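Local coordinates for GCN5-related N-acetyltransferase (Sphaerobacter thermophilus, PDB 3TT2), which probably transfers an acyl group, most likely acetyl from acetyl-coenzyme A, to an acceptor that is not identified, as GCN5-related N-acetyltransferases do, at residues V155-L160 and G303-H308; P163-E168 and L267-F272; E221-A226 and T237-E242; G247-V252 and R281-S286. All blocks are in the same frame, centred on the assembly; numbering follows the deposited sequence. Where two conformers were deposited one is given.

In the fold
Contacts 1, 3 and 4 join neighbouring beta strands, and their backbones supply the hydrogen bonds. Contact 2 differs: it lays a loop on helix 263-278 at the surface, with no hydrogen bond between its segments. Contact 3 is the most buried. Contacts 1 and 4 are partly buried and share a border, because strand 148-159 pairs with strands 305-316 and 282-290. Their chemistry meets in the salt bridge from Lys-307 to Glu-284. Contacts 3 and 4 are joined through strands 233-243 and 246-254. Helix residues 267-272 touch all three strand contacts, through Leu-268, Val-271 and Phe-272 among others.

Contact 1: residues V155-L160 and G303-H308; sequences VMAITL and GMHVKH
Lys-307 N donates to Val-155 O at 2.8 Å. Lys-307 and His-308 both face Val-155, a classic beta bulge; Val-155 N also donates to His-308 O. Further along, Ala-157 and His-305 exchange a pair of backbone bonds. Ala-157 N reaches His-305 O at 2.9 Å, while the return bond to Ala-157 O is longer and more bent. The imidazole of His-305 lies obliquely beside the same carbonyl oxygen, but its ND1 is badly angled for a bond. The CG of His-305 sits between the backbone N and carbonyl carbon (chi1 73°), and CE1 of His-305 lies 3.9 Å from Ala-157 CB. On the opposite side of the strands, selenomethionine Met-304 lays its CG against Ile-158 CB at 3.7 Å, the two side chains crossing at about a right angle. Its SE lies 3.8 Å from Met-156 CB. Met-156, also selenomethionine, bends at chi2, which sets its SE 4.0 Å from Val-306 CG2; the chi3 bend turns CE to the His-305 carbonyl. Phe-272 and Leu-268 of helix 263-278 pack on Met-304. Lys-307 extends away to a salt bridge with Glu-284. Backbone bonds join Met-156 to Leu-285 and Ile-158 to Val-283. Strand 148-159 runs between strands 305-316 and 282-290, an interleaving of the two sequence halves that is consistent with strand exchange between tandem GNAT domains.

Contact 2: residues P163-E168 and L267-F272; sequences PPPAPE and LLQEVF
The proline-rich loop between strands 148-159 and 173-177 lies on the outer side of helix 263-278, with Pro-164 and Pro-167 as its main points of contact. Pro-167 touches the helix through CG, which is 3.7 Å from Glu-270 CB and 3.4 Å from Glu-270 OE2, and the two side chains cross at about a right angle. Glu-270 CG is anti to the backbone N (chi1 -174°), and a bend at chi2 turns CD toward the proline. OE2 accepts a hydrogen bond from Trp-169 NE1, just beyond the loop segment. Gln-269 leaves the helix toward the loop and is extended beyond CG. Its CB lies 4.1 Å from Pro-167 CG. Gln-269 OE1 lies 3.5 Å from Pro-167 CA, and its NE2 faces Pro-165 CB. One helical turn on, Pro-164 CG touches Phe-272 CB at 4.0 Å, while the Phe-272 ring turns inward to Met-304. Tyr-276 also meets Pro-164. Proline nitrogens carry no hydrogen, and no hydrogen bond joins the two segments. The loop is therefore held by van der Waals contact of proline rings with side-chain methylenes, the Gln-269 amide, the Glu-270 carboxylate and the Phe-272 carbonyl; Trp-169 adds a polar tie to Glu-270.

Contact 3: residues E221-A226 and T237-E242; sequences ELWLLA and TCLGQE
Trp-223 turns one face of its indole to Leu-239 and meets Gly-240 O at its edge, near the ring plane. Leu-239 CB makes a CH-pi contact, 3.7 Å from the centroid of the five-membered ring and 12° off the normal. Leu-239 CD2 continues over the ring and lies 3.8 Å from Trp-223 CD2. At the edge, Trp-223 CD1 is 3.2 Å from Gly-240 O. Phe-178, outside the two segments, meets the indole edge-to-face. The indole CG, anti to the carbonyl carbon (chi1 -83°), lies next to Leu-239 CD2. Trp-223 and Leu-239 form a non-hydrogen-bonded pair in the antiparallel hairpin of strands 223-228 and 233-243, which lies in the C-terminal GNAT-family half of the chain. The next pair, Leu-224 and Cys-238, is hydrogen-bonded in both directions, with Cys-238 N at 2.8 Å from Leu-224 O. Gly-240 N donates to Leu-222 O, also at 2.8 Å, at the end of the 3-10 turn that leads into the first strand. Leu-225 CD2 touches Thr-237 CG2 at 3.9 Å, on the same face as Trp-223, where helix 184-194 packs. Leu-224 and Cys-238 point to the other face, against Val-271 of helix 263-278. Leu-222 CD1 lies over the backbone between Gln-241 and Glu-242.

Contact 4: residues G247-V252 and R281-S286; sequences GWIGSV and REVELS
Trp-248 spreads its six-membered ring over the backbone from Glu-284 to Ser-286. Leu-285 CA sits under one face, 3.8 Å from the ring centroid and 15° off the normal. Glu-284 O lies obliquely to the ring, 3.4 Å from Trp-248 CE3. The indole CG is anti to the backbone N (chi1 -178°); the benzo atoms CE3, CZ3, CH2 and CZ2 reach the neighbouring strand. Trp-248 CZ2 ends 3.6 Å from Ser-286 CB. The Glu-284 side chain crosses the indole at about a right angle, with ring and carboxylate planes 83° apart, and its CB lies 3.6 Å from Trp-248 CZ3. The carboxylate leads away from the ring to a salt bridge with Lys-307. On the other face of the strands, Ile-249 crosses Val-283 and Leu-285 obliquely. Its CD1 reaches Val-283 CG1 at 3.8 Å, and its CB is 4.0 Å from Leu-285 CB. The backbones run parallel. Gly-247 N donates to Glu-282 O at 2.8 Å, Glu-284 N to Gly-247 O, and Ile-249 N to Glu-284 O. Beyond Ile-249 the strands part, and Ser-251 makes no contact with 281-286. This is consistent with the splayed central strands of GNAT folds, where relatives hold the pantetheine arm of acetyl-coenzyme A. Helix 263-278 connects the two strands in a beta-alpha-beta unit and packs on the face of Ile-249 and Val-283. Phe-272 of that helix covers Ile-249 and Val-283, while strand 148-159 pairs with 282-290 and strand 233-243 with 246-254.

Contact 1: residues V155-L160 and G303-H308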
loop_
_atom_site.group_PDB
_atom_site.type_symbol
_atom_site.label_atom_id
_atom_site.label_comp_id
_atom_site.label_asym_id
_atom_site.label_seq_id
_atom_site.Cartn_x
_atom_site.Cartn_y
_atom_site.Cartn_z
ATOM N N VAL A 155 0.999 -7.892 -4.755
ATOM C CA VAL A 155 -0.410 -7.760 -4.425
ATOM C C VAL A 155 -1.137 -9.082 -4.665
ATOM O O VAL A 155 -1.286 -9.516 -5.809
ATOM C CB VAL A 155 -1.071 -6.676 -5.258
ATOM C CG1 VAL A 155 -2.435 -6.388 -4.715
ATOM C CG2 VAL A 155 -0.211 -5.413 -5.227
HETATM N N MSE A 156 -1.596 -9.708 -3.582
HETATM C CA MSE A 156 -2.305 -10.983 -3.655
HETATM C C MSE A 156 -3.789 -10.692 -3.714
HETATM O O MSE A 156 -4.254 -9.701 -3.165
HETATM C CB MSE A 156 -1.974 -11.870 -2.454
HETATM C CG MSE A 156 -0.491 -12.071 -2.247
HETATM SE SE MSE A 156 0.533 -12.855 -3.755
HETATM C CE MSE A 156 -0.212 -14.672 -3.802
ATOM N N ALA A 157 -4.530 -11.512 -4.434
ATOM C CA ALA A 157 -5.967 -11.304 -4.522
ATOM C C ALA A 157 -6.681 -12.634 -4.369
ATOM O O ALA A 157 -6.092 -13.696 -4.600
ATOM C CB ALA A 157 -6.292 -10.682 -5.814
ATOM N N ILE A 158 -7.928 -12.586 -3.918
ATOM C CA ILE A 158 -8.751 -13.798 -3.894
ATOM C C ILE A 158 -10.230 -13.479 -4.108
ATOM O O ILE A 158 -10.756 -12.534 -3.525
ATOM C CB ILE A 158 -8.562 -14.619 -2.588
ATOM C CG1 ILE A 158 -9.242 -15.980 -2.729
ATOM C CG2 ILE A 158 -9.065 -13.846 -1.372
ATOM C CD1 ILE A 158 -9.214 -16.848 -1.492
ATOM N N THR A 159 -10.908 -14.298 -4.904
ATOM C CA THR A 159 -12.297 -14.070 -5.272
ATOM C C THR A 159 -13.100 -15.135 -4.579
ATOM O O THR A 159 -12.848 -16.318 -4.808
ATOM C CB THR A 159 -12.465 -14.290 -6.753
ATOM O OG1 THR A 159 -11.907 -13.187 -7.459
ATOM C CG2 THR A 159 -13.909 -14.395 -7.126
ATOM N N LEU A 160 -14.040 -14.772 -3.705
ATOM C CA LEU A 160 -14.687 -15.845 -3.002
ATOM C C LEU A 160 -16.062 -16.056 -3.552
ATOM O O LEU A 160 -17.028 -15.510 -3.009
ATOM C CB LEU A 160 -14.870 -15.343 -1.576
ATOM C CG LEU A 160 -13.608 -14.956 -0.782
ATOM C CD1 LEU A 160 -13.913 -14.053 0.402
ATOM C CD2 LEU A 160 -12.810 -16.171 -0.280
ATOM N N GLY A 303 -5.180 -19.783 -0.736
ATOM C CA GLY A 303 -6.108 -19.743 -1.846
ATOM C C GLY A 303 -5.954 -18.482 -2.660
ATOM O O GLY A 303 -6.753 -18.194 -3.560
HETATM N N MSE A 304 -4.927 -17.710 -2.331
HETATM C CA MSE A 304 -4.744 -16.477 -3.021
HETATM C C MSE A 304 -3.922 -16.710 -4.258
HETATM O O MSE A 304 -3.428 -17.810 -4.472
HETATM C CB MSE A 304 -4.084 -15.492 -2.098
HETATM C CG MSE A 304 -5.068 -14.659 -1.327
HETATM SE SE MSE A 304 -4.192 -13.660 0.070
HETATM C CE MSE A 304 -3.570 -15.202 1.042
ATOM N N HIS A 305 -3.770 -15.655 -5.050
ATOM C CA HIS A 305 -3.054 -15.707 -6.315
ATOM C C HIS A 305 -2.477 -14.319 -6.598
ATOM O O HIS A 305 -2.827 -13.342 -5.932
ATOM C CB HIS A 305 -3.965 -16.159 -7.440
ATOM C CG HIS A 305 -4.948 -15.117 -7.866
ATOM N ND1 HIS A 305 -6.160 -14.936 -7.235
ATOM C CD2 HIS A 305 -4.888 -14.186 -8.849
ATOM C CE1 HIS A 305 -6.807 -13.940 -7.814
ATOM N NE2 HIS A 305 -6.055 -13.469 -8.793
ATOM N N VAL A 306 -1.557 -14.233 -7.547
ATOM C CA VAL A 306 -0.879 -12.972 -7.792
ATOM C C VAL A 306 -1.712 -12.040 -8.694
ATOM O O VAL A 306 -2.010 -12.357 -9.837
ATOM C CB VAL A 306 0.525 -13.226 -8.403
ATOM C CG1 VAL A 306 1.255 -11.941 -8.688
ATOM C CG2 VAL A 306 1.357 -14.062 -7.469
ATOM N N LYS A 307 -2.059 -10.870 -8.170
ATOM C CA LYS A 307 -2.711 -9.844 -8.968
ATOM C C LYS A 307 -1.633 -9.124 -9.766
ATOM O O LYS A 307 -1.519 -9.310 -10.978
ATOM C CB LYS A 307 -3.489 -8.856 -8.090
ATOM C CG LYS A 307 -4.302 -7.893 -8.877
ATOM C CD LYS A 307 -5.208 -7.077 -7.993
ATOM C CE LYS A 307 -6.171 -6.237 -8.824
ATOM N NZ LYS A 307 -6.626 -5.016 -8.071
ATOM N N HIS A 308 -0.821 -8.315 -9.097
ATOM C CA HIS A 308 0.331 -7.703 -9.762
ATOM C C HIS A 308 1.545 -7.607 -8.836
ATOM O O HIS A 308 1.447 -7.812 -7.630
ATOM C CB HIS A 308 0.016 -6.371 -10.471
ATOM C CG HIS A 308 -1.071 -5.564 -9.835
ATOM N ND1 HIS A 308 -2.242 -5.261 -10.499
ATOM C CD2 HIS A 308 -1.148 -4.949 -8.634
ATOM C CE1 HIS A 308 -3.012 -4.533 -9.712
ATOM N NE2 HIS A 308 -2.367 -4.310 -8.581
#

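Contact 2: residues P163-E168 and L267-F272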
loop_
_atom_site.group_PDB
_atom_site.type_symbol
_atom_site.label_atom_id
_atom_site.label_comp_id
_atom_site.label_asym_id
_atom_site.label_seq_id
_atom_site.Cartn_x
_atom_site.Cartn_y
_atom_site.Cartn_z
ATOM N N PRO A 163 -17.376 -21.239 -0.761
ATOM C CA PRO A 163 -16.910 -21.235 0.631
ATOM C C PRO A 163 -15.479 -21.711 0.743
ATOM O O PRO A 163 -15.158 -22.772 0.222
ATOM C CB PRO A 163 -17.848 -22.228 1.337
ATOM C CG PRO A 163 -18.555 -22.973 0.238
ATOM C CD PRO A 163 -18.588 -22.056 -0.947
ATOM N N PRO A 164 -14.636 -20.937 1.439
ATOM C CA PRO A 164 -13.245 -21.272 1.724
ATOM C C PRO A 164 -13.139 -22.545 2.557
ATOM O O PRO A 164 -14.120 -23.010 3.141
ATOM C CB PRO A 164 -12.761 -20.075 2.563
ATOM C CG PRO A 164 -13.659 -18.981 2.225
ATOM C CD PRO A 164 -14.997 -19.635 2.022
ATOM N N PRO A 165 -11.951 -23.141 2.576
ATOM C CA PRO A 165 -11.713 -24.254 3.485
ATOM C C PRO A 165 -11.825 -23.793 4.925
ATOM O O PRO A 165 -11.471 -22.648 5.210
ATOM C CB PRO A 165 -10.270 -24.627 3.171
ATOM C CG PRO A 165 -10.114 -24.245 1.733
ATOM C CD PRO A 165 -10.831 -22.949 1.641
ATOM N N ALA A 166 -12.330 -24.667 5.799
ATOM C CA ALA A 166 -12.330 -24.450 7.246
ATOM C C ALA A 166 -10.905 -24.443 7.777
ATOM O O ALA A 166 -10.106 -25.342 7.474
ATOM C CB ALA A 166 -13.129 -25.530 7.947
ATOM N N PRO A 167 -10.582 -23.422 8.573
ATOM C CA PRO A 167 -9.243 -23.236 9.118
ATOM C C PRO A 167 -8.870 -24.468 9.901
ATOM O O PRO A 167 -9.734 -24.976 10.610
ATOM C CB PRO A 167 -9.447 -22.077 10.083
ATOM C CG PRO A 167 -10.613 -21.322 9.518
ATOM C CD PRO A 167 -11.519 -22.398 9.063
ATOM N N GLU A 168 -7.643 -24.957 9.771
ATOM C CA GLU A 168 -7.189 -26.000 10.668
ATOM C C GLU A 168 -6.298 -25.323 11.700
ATOM O O GLU A 168 -5.144 -24.970 11.422
ATOM C CB GLU A 168 -6.387 -27.055 9.906
ATOM C CG GLU A 168 -7.194 -27.898 8.923
ATOM C CD GLU A 168 -6.367 -29.021 8.290
ATOM O OE1 GLU A 168 -5.193 -29.204 8.693
ATOM O OE2 GLU A 168 -6.892 -29.721 7.391
ATOM N N LEU A 267 -5.255 -18.107 10.262
ATOM C CA LEU A 267 -5.787 -16.745 10.391
ATOM C C LEU A 267 -6.413 -16.288 9.076
ATOM O O LEU A 267 -7.522 -15.791 9.061
ATOM C CB LEU A 267 -4.736 -15.734 10.844
ATOM C CG LEU A 267 -4.591 -15.658 12.359
ATOM C CD1 LEU A 267 -3.397 -14.790 12.744
ATOM C CD2 LEU A 267 -5.851 -15.157 13.011
ATOM N N LEU A 268 -5.695 -16.489 7.981
ATOM C CA LEU A 268 -6.166 -16.056 6.697
ATOM C C LEU A 268 -7.441 -16.800 6.314
ATOM O O LEU A 268 -8.429 -16.179 5.941
ATOM C CB LEU A 268 -5.081 -16.241 5.638
ATOM C CG LEU A 268 -4.049 -15.118 5.534
ATOM C CD1 LEU A 268 -3.061 -15.408 4.406
ATOM C CD2 LEU A 268 -4.701 -13.752 5.343
ATOM N N GLN A 269 -7.414 -18.123 6.416
ATOM C CA GLN A 269 -8.578 -18.943 6.079
ATOM C C GLN A 269 -9.821 -18.536 6.882
ATOM O O GLN A 269 -10.921 -18.440 6.328
ATOM C CB GLN A 269 -8.269 -20.431 6.254
ATOM C CG GLN A 269 -7.381 -20.993 5.161
ATOM C CD GLN A 269 -6.952 -22.454 5.401
ATOM O OE1 GLN A 269 -6.841 -22.919 6.550
ATOM N NE2 GLN A 269 -6.705 -23.181 4.302
ATOM N N GLU A 270 -9.640 -18.274 8.173
ATOM C CA GLU A 270 -10.731 -17.778 9.008
ATOM C C GLU A 270 -11.279 -16.399 8.571
ATOM O O GLU A 270 -12.504 -16.210 8.516
ATOM C CB GLU A 270 -10.322 -17.765 10.477
ATOM C CG GLU A 270 -11.438 -17.409 11.444
ATOM C CD GLU A 270 -12.158 -18.615 12.032
ATOM O OE1 GLU A 270 -13.397 -18.541 12.176
ATOM O OE2 GLU A 270 -11.501 -19.626 12.364
ATOM N N VAL A 271 -10.382 -15.457 8.259
ATOM C CA VAL A 271 -10.783 -14.118 7.798
ATOM C C VAL A 271 -11.561 -14.222 6.497
ATOM O O VAL A 271 -12.561 -13.544 6.311
ATOM C CB VAL A 271 -9.584 -13.169 7.590
ATOM C CG1 VAL A 271 -10.064 -11.789 7.335
ATOM C CG2 VAL A 271 -8.784 -13.111 8.815
ATOM N N PHE A 272 -11.105 -15.093 5.607
ATOM C CA PHE A 272 -11.797 -15.331 4.354
ATOM C C PHE A 272 -13.206 -15.876 4.582
ATOM O O PHE A 272 -14.141 -15.554 3.858
ATOM C CB PHE A 272 -10.979 -16.257 3.456
ATOM C CG PHE A 272 -9.699 -15.638 2.969
ATOM C CD1 PHE A 272 -9.481 -14.289 3.111
ATOM C CD2 PHE A 272 -8.713 -16.410 2.367
ATOM C CE1 PHE A 272 -8.308 -13.717 2.657
ATOM C CE2 PHE A 272 -7.536 -15.843 1.908
ATOM C CZ PHE A 272 -7.330 -14.501 2.056
#

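Contact 3: residues E221-A226 and T237-E242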
loop_
_atom_site.group_PDB
_atom_site.type_symbol
_atom_site.label_atom_id
_atom_site.label_comp_id
_atom_site.label_asym_id
_atom_site.label_seq_id
_atom_site.Cartn_x
_atom_site.Cartn_y
_atom_site.Cartn_z
ATOM N N GLU A 221 -15.664 -7.584 13.384
ATOM C CA GLU A 221 -15.931 -8.891 12.795
ATOM C C GLU A 221 -14.717 -9.370 11.981
ATOM O O GLU A 221 -14.413 -10.567 11.932
ATOM C CB GLU A 221 -17.147 -8.762 11.874
ATOM C CG GLU A 221 -18.253 -9.822 11.982
ATOM C CD GLU A 221 -19.398 -9.575 10.967
ATOM O OE1 GLU A 221 -20.406 -8.928 11.339
ATOM O OE2 GLU A 221 -19.290 -10.019 9.797
ATOM N N LEU A 222 -14.035 -8.410 11.353
ATOM C CA LEU A 222 -12.886 -8.644 10.473
ATOM C C LEU A 222 -11.499 -8.510 11.161
ATOM O O LEU A 222 -10.450 -8.615 10.501
ATOM C CB LEU A 222 -12.958 -7.672 9.289
ATOM C CG LEU A 222 -14.193 -7.594 8.372
ATOM C CD1 LEU A 222 -14.025 -6.470 7.363
ATOM C CD2 LEU A 222 -14.427 -8.906 7.659
ATOM N N TRP A 223 -11.479 -8.250 12.466
ATOM C CA TRP A 223 -10.221 -8.290 13.188
ATOM C C TRP A 223 -10.092 -9.582 13.980
ATOM O O TRP A 223 -10.705 -9.751 15.033
ATOM C CB TRP A 223 -10.122 -7.113 14.142
ATOM C CG TRP A 223 -9.670 -5.898 13.484
ATOM C CD1 TRP A 223 -9.823 -5.573 12.170
ATOM C CD2 TRP A 223 -8.941 -4.830 14.084
ATOM N NE1 TRP A 223 -9.244 -4.352 11.919
ATOM C CE2 TRP A 223 -8.691 -3.877 13.078
ATOM C CE3 TRP A 223 -8.478 -4.581 15.381
ATOM C CZ2 TRP A 223 -8.004 -2.691 13.328
ATOM C CZ3 TRP A 223 -7.792 -3.403 15.629
ATOM C CH2 TRP A 223 -7.561 -2.474 14.606
ATOM N N LEU A 224 -9.227 -10.465 13.505
ATOM C CA LEU A 224 -9.054 -11.756 14.145
ATOM C C LEU A 224 -7.731 -11.840 14.862
ATOM O O LEU A 224 -6.714 -11.322 14.399
ATOM C CB LEU A 224 -9.149 -12.892 13.139
ATOM C CG LEU A 224 -10.460 -12.973 12.379
ATOM C CD1 LEU A 224 -10.392 -14.224 11.572
ATOM C CD2 LEU A 224 -11.611 -13.042 13.320
ATOM N N LEU A 225 -7.768 -12.503 16.006
ATOM C CA LEU A 225 -6.607 -12.703 16.830
ATOM C C LEU A 225 -6.435 -14.208 17.010
ATOM O O LEU A 225 -7.389 -14.903 17.344
ATOM C CB LEU A 225 -6.837 -12.053 18.189
ATOM C CG LEU A 225 -7.420 -10.639 18.236
ATOM C CD1 LEU A 225 -7.473 -10.136 19.676
ATOM C CD2 LEU A 225 -6.630 -9.686 17.375
ATOM N N ALA A 226 -5.237 -14.723 16.759
ATOM C CA ALA A 226 -4.927 -16.069 17.196
ATOM C C ALA A 226 -4.545 -15.988 18.671
ATOM O O ALA A 226 -3.678 -15.207 19.075
ATOM C CB ALA A 226 -3.832 -16.675 16.371
ATOM N N THR A 237 -2.262 -12.042 14.594
ATOM C CA THR A 237 -3.371 -11.164 14.216
ATOM C C THR A 237 -3.564 -11.181 12.717
ATOM O O THR A 237 -2.609 -11.352 11.956
ATOM C CB THR A 237 -3.134 -9.684 14.618
ATOM O OG1 THR A 237 -2.011 -9.170 13.893
ATOM C CG2 THR A 237 -2.907 -9.520 16.133
ATOM N N CYS A 238 -4.819 -11.046 12.306
ATOM C CA CYS A 238 -5.128 -10.701 10.950
ATOM C C CYS A 238 -6.177 -9.609 11.008
ATOM O O CYS A 238 -7.325 -9.870 11.362
ATOM C CB CYS A 238 -5.705 -11.920 10.252
ATOM S SG CYS A 238 -5.832 -11.815 8.475
ATOM N N LEU A 239 -5.820 -8.401 10.594
ATOM C CA LEU A 239 -6.758 -7.316 10.723
ATOM C C LEU A 239 -7.220 -6.905 9.343
ATOM O O LEU A 239 -6.513 -6.229 8.587
ATOM C CB LEU A 239 -6.105 -6.162 11.463
ATOM C CG LEU A 239 -5.264 -6.578 12.678
ATOM C CD1 LEU A 239 -4.577 -5.394 13.334
ATOM C CD2 LEU A 239 -6.106 -7.335 13.714
ATOM N N GLY A 240 -8.461 -7.280 9.051
ATOM C CA GLY A 240 -9.074 -6.979 7.780
ATOM C C GLY A 240 -9.924 -5.738 7.898
ATOM O O GLY A 240 -10.276 -5.275 8.995
ATOM N N GLN A 241 -10.236 -5.180 6.745
ATOM C CA GLN A 241 -11.174 -4.084 6.670
ATOM C C GLN A 241 -11.980 -4.249 5.394
ATOM O O GLN A 241 -11.603 -5.017 4.516
ATOM C CB GLN A 241 -10.427 -2.758 6.662
ATOM C CG GLN A 241 -9.485 -2.658 5.510
ATOM C CD GLN A 241 -8.733 -1.362 5.484
ATOM O OE1 GLN A 241 -7.731 -1.197 6.182
ATOM N NE2 GLN A 241 -9.203 -0.429 4.665
ATOM N N GLU A 242 -13.094 -3.537 5.301
ATOM C CA GLU A 242 -13.909 -3.538 4.090
ATOM C C GLU A 242 -14.052 -2.127 3.524
ATOM O O GLU A 242 -14.554 -1.223 4.181
ATOM C CB GLU A 242 -15.287 -4.118 4.375
ATOM C CG GLU A 242 -16.054 -4.433 3.131
ATOM C CD GLU A 242 -17.554 -4.269 3.289
ATOM O OE1 GLU A 242 -18.166 -5.023 4.085
ATOM O OE2 GLU A 242 -18.118 -3.389 2.597
#

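Contact 4: residues G247-V252 and R281-S286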
loop_
_atom_site.group_PDB
_atom_site.type_symbol
_atom_site.label_atom_id
_atom_site.label_comp_id
_atom_site.label_asym_id
_atom_site.label_seq_id
_atom_site.Cartn_x
_atom_site.Cartn_y
_atom_site.Cartn_z
ATOM N N GLY A 247 -12.541 -6.298 0.228
ATOM C CA GLY A 247 -11.757 -6.470 1.440
ATOM C C GLY A 247 -10.302 -6.060 1.301
ATOM O O GLY A 247 -9.695 -6.223 0.245
ATOM N N TRP A 248 -9.721 -5.561 2.378
ATOM C CA TRP A 248 -8.289 -5.344 2.386
ATOM C C TRP A 248 -7.752 -5.825 3.705
ATOM O O TRP A 248 -8.277 -5.480 4.768
ATOM C CB TRP A 248 -7.912 -3.876 2.168
ATOM C CG TRP A 248 -6.399 -3.673 2.136
ATOM C CD1 TRP A 248 -5.605 -3.254 3.164
ATOM C CD2 TRP A 248 -5.516 -3.918 1.025
ATOM N NE1 TRP A 248 -4.290 -3.212 2.760
ATOM C CE2 TRP A 248 -4.207 -3.620 1.456
ATOM C CE3 TRP A 248 -5.707 -4.369 -0.288
ATOM C CZ2 TRP A 248 -3.094 -3.740 0.615
ATOM C CZ3 TRP A 248 -4.601 -4.489 -1.124
ATOM C CH2 TRP A 248 -3.310 -4.174 -0.668
ATOM N N ILE A 249 -6.708 -6.634 3.631
ATOM C CA ILE A 249 -6.068 -7.121 4.838
ATOM C C ILE A 249 -4.740 -6.415 5.000
ATOM O O ILE A 249 -3.802 -6.635 4.230
ATOM C CB ILE A 249 -5.883 -8.661 4.809
ATOM C CG1 ILE A 249 -7.232 -9.337 4.644
ATOM C CG2 ILE A 249 -5.249 -9.163 6.079
ATOM C CD1 ILE A 249 -7.113 -10.795 4.436
ATOM N N GLY A 250 -4.662 -5.554 6.002
ATOM C CA GLY A 250 -3.426 -4.847 6.230
ATOM C C GLY A 250 -2.311 -5.769 6.673
ATOM O O GLY A 250 -1.286 -5.889 5.997
ATOM N N SER A 251 -2.511 -6.467 7.785
ATOM C CA SER A 251 -1.421 -7.276 8.315
ATOM C C SER A 251 -1.866 -8.627 8.843
ATOM O O SER A 251 -2.684 -8.705 9.757
ATOM C CB SER A 251 -0.681 -6.496 9.411
ATOM O OG SER A 251 -1.527 -6.221 10.525
ATOM N N VAL A 252 -1.295 -9.687 8.296
ATOM C CA VAL A 252 -1.393 -10.972 8.956
ATOM C C VAL A 252 -0.011 -11.287 9.530
ATOM O O VAL A 252 0.996 -11.039 8.884
ATOM C CB VAL A 252 -1.851 -12.064 7.998
ATOM C CG1 VAL A 252 -0.935 -12.117 6.762
ATOM C CG2 VAL A 252 -1.908 -13.398 8.722
ATOM N N ARG A 281 -16.952 -10.225 -2.233
ATOM C CA ARG A 281 -16.470 -11.090 -3.290
ATOM C C ARG A 281 -14.954 -11.106 -3.381
ATOM O O ARG A 281 -14.354 -12.161 -3.551
ATOM C CB ARG A 281 -17.090 -10.709 -4.631
ATOM C CG ARG A 281 -16.613 -11.570 -5.765
ATOM C CD ARG A 281 -17.708 -11.813 -6.756
ATOM N NE ARG A 281 -17.291 -12.747 -7.803
ATOM C CZ ARG A 281 -16.733 -12.372 -8.947
ATOM N NH1 ARG A 281 -16.520 -11.081 -9.180
ATOM N NH2 ARG A 281 -16.399 -13.280 -9.860
ATOM N N GLU A 282 -14.339 -9.939 -3.255
ATOM C CA GLU A 282 -12.913 -9.843 -3.477
ATOM C C GLU A 282 -12.172 -9.311 -2.271
ATOM O O GLU A 282 -12.553 -8.296 -1.683
ATOM C CB GLU A 282 -12.608 -8.984 -4.700
ATOM C CG GLU A 282 -13.106 -9.599 -5.986
ATOM C CD GLU A 282 -13.043 -8.652 -7.178
ATOM O OE1 GLU A 282 -12.525 -7.518 -7.030
ATOM O OE2 GLU A 282 -13.518 -9.054 -8.271
ATOM N N VAL A 283 -11.111 -10.031 -1.914
ATOM C CA VAL A 283 -10.151 -9.618 -0.897
ATOM C C VAL A 283 -8.737 -9.543 -1.487
ATOM O O VAL A 283 -8.330 -10.357 -2.326
ATOM C CB VAL A 283 -10.153 -10.571 0.298
ATOM C CG1 VAL A 283 -9.240 -10.035 1.388
ATOM C CG2 VAL A 283 -11.582 -10.756 0.816
ATOM N N GLU A 284 -8.007 -8.529 -1.062
ATOM C CA GLU A 284 -6.659 -8.325 -1.520
ATOM C C GLU A 284 -5.803 -8.016 -0.322
ATOM O O GLU A 284 -6.300 -7.597 0.720
ATOM C CB GLU A 284 -6.591 -7.149 -2.492
ATOM C CG GLU A 284 -7.266 -7.408 -3.822
ATOM C CD GLU A 284 -7.322 -6.180 -4.700
ATOM O OE1 GLU A 284 -7.219 -5.054 -4.166
ATOM O OE2 GLU A 284 -7.480 -6.345 -5.926
ATOM N N LEU A 285 -4.508 -8.233 -0.486
ATOM C CA LEU A 285 -3.524 -7.748 0.453
ATOM C C LEU A 285 -2.199 -7.602 -0.265
ATOM O O LEU A 285 -2.069 -7.894 -1.455
ATOM C CB LEU A 285 -3.395 -8.680 1.657
ATOM C CG LEU A 285 -2.995 -10.135 1.425
ATOM C CD1 LEU A 285 -1.494 -10.288 1.265
ATOM C CD2 LEU A 285 -3.477 -10.988 2.569
ATOM N N SER A 286 -1.204 -7.176 0.488
ATOM C CA SER A 286 0.051 -6.798 -0.100
ATOM C C SER A 286 1.207 -7.392 0.714
ATOM O O SER A 286 1.192 -7.363 1.946
ATOM C CB SER A 286 0.109 -5.277 -0.134
ATOM O OG SER A 286 1.323 -4.836 -0.674
#